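Local coordinates for protein PilM (Pseudomonas aeruginosa, PDB 3HG9) that is of unknown function but probably belongs to a plasmid-encoded type IV pilus system, at residues B[59-63]-B[64-68]. Numbering follows the deposited sequence.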
ATOM      1  N   GLY B  59      12.249  -8.422  11.089  1.00 29.30           N
ATOM      2  CA  GLY B  59      11.026  -7.678  11.092  1.00 30.15           C
ATOM      3  C   GLY B  59      11.046  -6.777  12.291  1.00 31.88           C
ATOM      4  O   GLY B  59      11.809  -7.060  13.196  1.00 30.95           O
ATOM      5  N   TYR B  60      10.198  -5.722  12.301  1.00 33.08           N
ATOM      6  CA  TYR B  60      10.072  -4.745  13.405  1.00 35.01           C
ATOM      7  C   TYR B  60       8.611  -4.243  13.451  1.00 37.15           C
ATOM      8  O   TYR B  60       7.813  -4.473  12.528  1.00 38.36           O
ATOM      9  CB  TYR B  60      11.041  -3.561  13.162  1.00 35.54           C
ATOM     10  CG  TYR B  60      11.455  -2.718  14.369  1.00 36.62           C
ATOM     11  CD1 TYR B  60      12.129  -3.307  15.448  1.00 40.24           C
ATOM     12  CD2 TYR B  60      11.227  -1.329  14.421  1.00 34.48           C
ATOM     13  CE1 TYR B  60      12.524  -2.554  16.572  1.00 39.87           C
ATOM     14  CE2 TYR B  60      11.628  -0.568  15.535  1.00 33.53           C
ATOM     15  CZ  TYR B  60      12.286  -1.201  16.612  1.00 38.55           C
ATOM     16  OH  TYR B  60      12.715  -0.553  17.763  1.00 37.76           O
ATOM     17  N   ILE B  61       8.233  -3.553  14.502  1.00 37.89           N
ATOM     18  CA  ILE B  61       6.963  -2.894  14.462  1.00 38.27           C
ATOM     19  C   ILE B  61       7.342  -1.574  15.053  1.00 40.43           C
ATOM     20  O   ILE B  61       8.339  -1.458  15.826  1.00 39.62           O
ATOM     21  CB  ILE B  61       5.854  -3.629  15.277  1.00 38.35           C
ATOM     22  CG1 ILE B  61       5.569  -4.989  14.638  1.00 39.17           C
ATOM     23  CG2 ILE B  61       4.527  -2.813  15.333  1.00 37.65           C
ATOM     24  CD1 ILE B  61       4.752  -5.939  15.459  1.00 38.62           C
ATOM     25  N   ALA B  62       6.571  -0.572  14.662  1.00 41.12           N
ATOM     26  CA  ALA B  62       6.733   0.767  15.159  1.00 42.31           C
ATOM     27  C   ALA B  62       5.409   1.479  14.784  1.00 43.30           C
ATOM     28  O   ALA B  62       4.958   1.376  13.634  1.00 43.75           O
ATOM     29  CB  ALA B  62       7.938   1.411  14.506  1.00 42.95           C
ATOM     30  N   ALA B  63       4.781   2.164  15.755  1.00 43.62           N
ATOM     31  CA  ALA B  63       3.334   2.342  15.734  1.00 43.66           C
ATOM     32  C   ALA B  63       2.807   0.917  15.600  1.00 42.96           C
ATOM     33  O   ALA B  63       3.611  -0.011  15.688  1.00 44.21           O
ATOM     34  CB  ALA B  63       2.896   3.235  14.536  1.00 43.38           C
ATOM     35  N   GLY B  64       1.494   0.718  15.427  1.00 42.02           N
ATOM     36  CA  GLY B  64       0.961  -0.612  14.977  1.00 40.05           C
ATOM     37  C   GLY B  64       1.193  -0.981  13.488  1.00 38.01           C
ATOM     38  O   GLY B  64       0.476  -1.806  12.928  1.00 37.10           O
ATOM     39  N   THR B  65       2.207  -0.374  12.869  1.00 37.03           N
ATOM     40  CA  THR B  65       2.617  -0.658  11.509  1.00 36.51           C
ATOM     41  C   THR B  65       3.857  -1.540  11.578  1.00 37.86           C
ATOM     42  O   THR B  65       4.726  -1.324  12.463  1.00 38.39           O
ATOM     43  CB  THR B  65       3.158   0.573  10.793  1.00 36.94           C
ATOM     44  OG1 THR B  65       4.589   0.496  10.786  1.00 33.12           O
ATOM     45  CG2 THR B  65       2.674   1.896  11.405  1.00 32.90           C
ATOM     46  N   SER B  66       4.005  -2.474  10.637  1.00 36.80           N
ATOM     47  CA  SER B  66       5.181  -3.327  10.705  1.00 35.88           C
ATOM     48  C   SER B  66       6.060  -3.326   9.450  1.00 34.91           C
ATOM     49  O   SER B  66       5.594  -3.077   8.371  1.00 34.09           O
ATOM     50  CB  SER B  66       4.813  -4.746  11.147  1.00 35.55           C
ATOM     51  OG  SER B  66       3.534  -5.064  10.669  1.00 36.38           O
ATOM     52  N   TYR B  67       7.350  -3.637   9.632  1.00 33.76           N
ATOM     53  CA  TYR B  67       8.275  -3.735   8.554  1.00 31.81           C
ATOM     54  C   TYR B  67       8.977  -5.090   8.544  1.00 33.02           C
ATOM     55  O   TYR B  67       9.315  -5.629   9.599  1.00 33.74           O
ATOM     56  CB  TYR B  67       9.318  -2.685   8.757  1.00 30.77           C
ATOM     57  CG  TYR B  67       8.811  -1.384   9.284  1.00 28.62           C
ATOM     58  CD1 TYR B  67       9.025  -0.211   8.574  1.00 30.38           C
ATOM     59  CD2 TYR B  67       8.157  -1.297  10.496  1.00 25.51           C
ATOM     60  CE1 TYR B  67       8.596   1.050   9.060  1.00 27.87           C
ATOM     61  CE2 TYR B  67       7.713  -0.062  10.973  1.00 23.01           C
ATOM     62  CZ  TYR B  67       7.941   1.112  10.260  1.00 24.36           C
ATOM     63  OH  TYR B  67       7.483   2.374  10.735  1.00 28.67           O
ATOM     64  N   ALA B  68       9.250  -5.626   7.367  1.00 32.41           N
ATOM     65  CA  ALA B  68      10.088  -6.820   7.284  1.00 32.81           C
ATOM     66  C   ALA B  68      11.260  -6.464   6.388  1.00 33.34           C
ATOM     67  O   ALA B  68      11.019  -5.847   5.344  1.00 34.15           O
ATOM     68  CB  ALA B  68       9.268  -7.999   6.665  1.00 32.20           C
TER
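The carbonyl oxygen of Ala62 takes two bonds from Thr65 at the turn of a tight beta hairpin: Thr65 OG1 reaches Ala62 O at 3.0 Å, while the backbone bond from Thr65 N to Ala62 O is weak at 3.3 Å. In return Ala62 N donates to Thr65 O, 3.0 Å away, and Ala63 and Gly64 complete a two-residue connection. Further along, Tyr60 and Tyr67 form the next hydrogen-bonded antiparallel pair, with Tyr60 N 2.8 Å from Tyr67 O and Tyr67 N also bonded to Tyr60 O. With CG anti to its carbonyl carbon (chi1 -38°), the Tyr67 ring leans back diagonally across the strand pair toward the turn; its CE2 lies 3.8 Å from Ala62 CB, while Tyr60 O approaches the ring edge. On the other face Ile61 CG1 packs 3.6 Å from Ser66 CB in a non-hydrogen-bonded pair. This Ile61, Ser66 and Ala68 face rests on helix 12-31, through Ala30, Leu26 and Tyr22 respectively, whereas Tyr60, Ala62 and Tyr67 pack on Pro111 of the second subunit. Strand 65-70 also pairs antiparallel with a strand of that subunit, extending the hairpin into an intersubunit sheet.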